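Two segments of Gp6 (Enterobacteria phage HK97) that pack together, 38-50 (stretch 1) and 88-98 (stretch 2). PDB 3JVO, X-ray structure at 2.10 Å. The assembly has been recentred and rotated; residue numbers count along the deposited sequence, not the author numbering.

Stretch 1 (38-50) DYCMRWCDEPAWK
Stretch 2, residues 88-98: AERMMFIHRNW

Two helical ends of one chain, a helix that enters at 88, having begun earlier in the chain, as does the one running to C44, pack with their axes 10.4 Å apart at closest approach and their N-to-C directions 50° apart (signed crossing angle -50°). Each then runs into loop, and 633 Å² is buried in all. In stretch 2, F93 to R96 is a type I beta turn, with R96 at phi/psi -78/130 and N97 at -81/117.

Selenomethionine M92 points toward stretch 1 and sits as a knob among Y39, C40, W43 and C44; its long, flexible chain (chi1 m, chi2 t, chi3 m) fills that hole. At the start of stretch 1, Y39 (chi1 t) extends its ring so that CE2 lies 4.1 Å from M92 CE. One residue on, small C40 (chi1 m) leaves room for the selenium, its SG lying 3.8 Å from M92 SE.

W43 (chi1 t, chi2 95°) has 119 Å² covered by stretch 2, the most of any residue here. Its CZ3 reaches 3.6 Å from M92 CB, while M92 SE stands 4.3 Å from the centroid of its five-membered ring. Over one face lies the R96 guanidinium, with CZ 5.0 Å from the six-membered-ring centroid and almost on its normal, at most a weak cation-pi attraction.

C44 ends the helix with its CA 4.2 Å from that of R96; E46 and N97 follow in register, CA atoms 5.3 Å apart. Its compact side chain (chi1 m) places C44 SG 4.0 Å from M92 CG, and C44 O accepts a 2.8 Å hydrogen bond from N97 N, nearly straight at 166°, tying the last residue of the helix to the loop of stretch 2.

D45 leaves helical geometry with phi/psi 56/49, turning the chain so that its O lies 3.0 Å from N97 CB. E46 (-109/101) opens a type I turn to W49; its OE2 accepts a 3.0 Å hydrogen bond from A48 N, bracing the turn. P47, at phi -63, suits the turn's second position. W49 (chi1 m, chi2 -26°) points back toward stretch 2, bringing CH2 to 3.6 Å from H95 O and covering the buried H95.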

# COMPACT_ATOMS: atom_id res chain seq x y z
N ASP G 38 27.66 -22.27 25.79
CA ASP G 38 28.08 -23.34 24.88
C ASP G 38 28.07 -22.84 23.42
O ASP G 38 29.04 -23.00 22.67
CB ASP G 38 27.16 -24.56 25.06
CG ASP G 38 27.51 -25.71 24.11
OD1 ASP G 38 28.71 -25.98 23.91
OD2 ASP G 38 26.59 -26.35 23.56
N TYR G 39 26.99 -22.17 23.04
CA TYR G 39 26.85 -21.64 21.69
C TYR G 39 27.94 -20.61 21.38
O TYR G 39 28.63 -20.72 20.36
CB TYR G 39 25.44 -21.05 21.49
CG TYR G 39 25.26 -20.36 20.16
CD1 TYR G 39 24.95 -21.09 19.02
CD2 TYR G 39 25.43 -18.98 20.05
CE1 TYR G 39 24.82 -20.46 17.79
CE2 TYR G 39 25.29 -18.34 18.84
CZ TYR G 39 24.99 -19.08 17.72
OH TYR G 39 24.85 -18.44 16.53
N CYS G 40 28.10 -19.62 22.26
CA CYS G 40 29.09 -18.57 22.00
C CYS G 40 30.53 -19.10 21.97
O CYS G 40 31.31 -18.67 21.13
CB CYS G 40 28.95 -17.40 22.97
SG CYS G 40 27.39 -16.49 22.78
N MSE G 41 30.86 -20.03 22.87
CA MSE G 41 32.15 -20.72 22.89
C MSE G 41 32.44 -21.50 21.60
O MSE G 41 33.54 -21.39 21.04
CB MSE G 41 32.24 -21.69 24.07
CG MSE G 41 32.27 -21.02 25.43
SE MSE G 41 33.84 -19.85 25.65
CE MSE G 41 33.03 -18.13 25.42
N ARG G 42 31.49 -22.31 21.14
CA ARG G 42 31.68 -23.06 19.90
C ARG G 42 31.88 -22.11 18.73
O ARG G 42 32.76 -22.31 17.91
CB ARG G 42 30.51 -24.00 19.63
CG ARG G 42 30.45 -25.23 20.54
CD ARG G 42 31.46 -26.31 20.16
NE ARG G 42 31.34 -26.72 18.76
CZ ARG G 42 31.62 -27.95 18.30
NH1 ARG G 42 32.01 -28.91 19.13
NH2 ARG G 42 31.49 -28.22 17.01
N TRP G 43 31.08 -21.05 18.71
CA TRP G 43 31.11 -20.07 17.64
C TRP G 43 32.44 -19.34 17.57
O TRP G 43 32.98 -19.19 16.48
CB TRP G 43 29.99 -19.08 17.80
CG TRP G 43 29.67 -18.35 16.57
CD1 TRP G 43 28.70 -18.67 15.66
CD2 TRP G 43 30.32 -17.15 16.08
NE1 TRP G 43 28.69 -17.73 14.63
CE2 TRP G 43 29.68 -16.80 14.86
CE3 TRP G 43 31.37 -16.35 16.54
CZ2 TRP G 43 30.06 -15.67 14.11
CZ3 TRP G 43 31.76 -15.23 15.78
CH2 TRP G 43 31.09 -14.90 14.59
N CYS G 44 32.94 -18.87 18.72
CA CYS G 44 34.26 -18.24 18.80
C CYS G 44 35.40 -19.23 18.57
O CYS G 44 36.42 -18.88 17.95
CB CYS G 44 34.43 -17.55 20.15
SG CYS G 44 33.37 -16.14 20.35
N ASP G 45 35.24 -20.45 19.08
CA ASP G 45 36.17 -21.56 18.80
C ASP G 45 37.62 -21.20 19.18
O ASP G 45 38.55 -21.40 18.39
CB ASP G 45 36.03 -21.97 17.32
CG ASP G 45 36.75 -23.28 16.99
OD1 ASP G 45 36.79 -24.19 17.85
OD2 ASP G 45 37.26 -23.39 15.85
N GLU G 46 37.80 -20.67 20.39
CA GLU G 46 39.08 -20.19 20.89
C GLU G 46 39.66 -21.10 21.98
O GLU G 46 39.26 -21.01 23.14
CB GLU G 46 38.96 -18.75 21.41
CG GLU G 46 40.25 -18.23 22.06
CD GLU G 46 41.43 -18.29 21.12
OE1 GLU G 46 41.46 -17.45 20.19
OE2 GLU G 46 42.31 -19.17 21.29
N PRO G 47 40.63 -21.98 21.60
CA PRO G 47 41.22 -22.96 22.53
C PRO G 47 41.97 -22.36 23.71
O PRO G 47 42.02 -22.98 24.77
CB PRO G 47 42.20 -23.76 21.63
CG PRO G 47 41.72 -23.51 20.23
CD PRO G 47 41.22 -22.08 20.25
N ALA G 48 42.54 -21.17 23.54
CA ALA G 48 43.31 -20.50 24.60
C ALA G 48 42.48 -19.95 25.77
O ALA G 48 43.05 -19.38 26.71
CB ALA G 48 44.20 -19.41 24.02
N TRP G 49 41.16 -20.08 25.72
CA TRP G 49 40.35 -19.70 26.88
C TRP G 49 40.14 -20.91 27.78
O TRP G 49 39.17 -21.66 27.61
CB TRP G 49 39.00 -19.06 26.50
CG TRP G 49 39.10 -17.82 25.67
CD1 TRP G 49 40.14 -16.92 25.62
CD2 TRP G 49 38.11 -17.31 24.77
NE1 TRP G 49 39.86 -15.90 24.74
CE2 TRP G 49 38.62 -16.12 24.20
CE3 TRP G 49 36.83 -17.75 24.39
CZ2 TRP G 49 37.90 -15.38 23.26
CZ3 TRP G 49 36.13 -17.02 23.45
CH2 TRP G 49 36.67 -15.84 22.90
N LYS G 50 41.06 -21.08 28.73
CA LYS G 50 41.12 -22.29 29.56
C LYS G 50 40.30 -22.19 30.83
O LYS G 50 39.71 -23.19 31.26
CB LYS G 50 42.58 -22.58 29.92
CG LYS G 50 43.19 -23.79 29.24
CD LYS G 50 43.08 -23.73 27.72
CE LYS G 50 44.05 -24.71 27.06
NZ LYS G 50 45.40 -24.10 27.07
N ALA G 88 24.94 -9.12 18.94
CA ALA G 88 25.39 -10.44 19.39
C ALA G 88 26.51 -11.01 18.53
O ALA G 88 27.56 -11.35 19.07
CB ALA G 88 24.22 -11.43 19.50
N GLU G 89 26.29 -11.12 17.21
CA GLU G 89 27.35 -11.60 16.29
C GLU G 89 28.57 -10.68 16.26
O GLU G 89 29.69 -11.16 16.21
CB GLU G 89 26.83 -11.91 14.87
CG GLU G 89 26.04 -10.76 14.18
CD GLU G 89 26.82 -10.05 13.04
OE1 GLU G 89 28.07 -10.24 12.94
OE2 GLU G 89 26.17 -9.29 12.26
N ARG G 90 28.34 -9.37 16.29
CA ARG G 90 29.44 -8.40 16.30
C ARG G 90 30.32 -8.52 17.55
O ARG G 90 31.53 -8.54 17.45
CB ARG G 90 28.93 -6.96 16.10
CG ARG G 90 28.53 -6.73 14.64
CD ARG G 90 27.73 -5.46 14.39
NE ARG G 90 27.22 -5.48 13.01
CZ ARG G 90 26.39 -4.59 12.47
NH1 ARG G 90 25.94 -3.55 13.17
NH2 ARG G 90 25.99 -4.75 11.22
N MSE G 91 29.69 -8.66 18.72
CA MSE G 91 30.44 -8.90 19.95
C MSE G 91 31.31 -10.16 19.84
O MSE G 91 32.41 -10.19 20.34
CB MSE G 91 29.48 -9.09 21.14
CG MSE G 91 28.68 -7.86 21.54
SE MSE G 91 29.78 -6.66 22.57
CE MSE G 91 28.31 -6.15 23.68
N MSE G 92 30.79 -11.20 19.18
CA MSE G 92 31.50 -12.48 19.03
C MSE G 92 32.59 -12.44 17.95
O MSE G 92 33.64 -13.07 18.09
CB MSE G 92 30.51 -13.59 18.71
CG MSE G 92 29.85 -14.27 19.90
SE MSE G 92 28.64 -15.68 19.26
CE MSE G 92 27.17 -14.68 18.51
N PHE G 93 32.34 -11.71 16.88
CA PHE G 93 33.19 -11.72 15.68
C PHE G 93 34.60 -11.25 16.02
O PHE G 93 35.58 -11.81 15.54
CB PHE G 93 32.55 -10.85 14.59
CG PHE G 93 33.40 -10.66 13.35
CD1 PHE G 93 33.30 -11.53 12.27
CD2 PHE G 93 34.29 -9.57 13.25
CE1 PHE G 93 34.08 -11.34 11.13
CE2 PHE G 93 35.06 -9.38 12.12
CZ PHE G 93 34.97 -10.26 11.06
N ILE G 94 34.68 -10.23 16.86
CA ILE G 94 35.97 -9.62 17.24
C ILE G 94 36.81 -10.52 18.17
O ILE G 94 37.96 -10.20 18.47
CB ILE G 94 35.78 -8.18 17.79
CG1 ILE G 94 34.67 -8.12 18.82
CG2 ILE G 94 35.44 -7.21 16.67
CD1 ILE G 94 35.16 -8.01 20.21
N HIS G 95 36.24 -11.64 18.60
CA HIS G 95 36.98 -12.65 19.39
C HIS G 95 36.92 -14.05 18.77
O HIS G 95 37.17 -15.06 19.44
CB HIS G 95 36.50 -12.65 20.84
CG HIS G 95 37.02 -11.50 21.64
ND1 HIS G 95 36.21 -10.50 22.13
CD2 HIS G 95 38.28 -11.18 22.03
CE1 HIS G 95 36.94 -9.62 22.78
NE2 HIS G 95 38.20 -10.01 22.74
N ARG G 96 36.62 -14.08 17.48
CA ARG G 96 36.54 -15.32 16.73
C ARG G 96 37.95 -15.82 16.37
O ARG G 96 38.78 -15.06 15.87
CB ARG G 96 35.68 -15.12 15.47
CG ARG G 96 35.70 -16.28 14.49
CD ARG G 96 34.78 -17.41 14.91
NE ARG G 96 34.90 -18.56 14.01
CZ ARG G 96 34.19 -18.72 12.89
NH1 ARG G 96 33.29 -17.81 12.52
NH2 ARG G 96 34.39 -19.79 12.14
N ASN G 97 38.20 -17.10 16.65
CA ASN G 97 39.40 -17.77 16.18
C ASN G 97 39.17 -18.19 14.73
O ASN G 97 38.27 -18.98 14.43
CB ASN G 97 39.74 -18.96 17.08
CG ASN G 97 41.02 -19.68 16.67
OD1 ASN G 97 42.08 -19.49 17.27
ND2 ASN G 97 40.92 -20.52 15.64
N TRP G 98 39.98 -17.62 13.83
CA TRP G 98 39.86 -17.88 12.39
C TRP G 98 40.89 -18.90 11.92
O TRP G 98 42.07 -18.80 12.25
CB TRP G 98 40.01 -16.57 11.59
CG TRP G 98 38.86 -15.62 11.75
CD1 TRP G 98 38.87 -14.40 12.38
CD2 TRP G 98 37.52 -15.81 11.26
NE1 TRP G 98 37.62 -13.82 12.31
CE2 TRP G 98 36.77 -14.66 11.63
CE3 TRP G 98 36.87 -16.83 10.55
CZ2 TRP G 98 35.41 -14.51 11.32
CZ3 TRP G 98 35.52 -16.69 10.23
CH2 TRP G 98 34.80 -15.53 10.62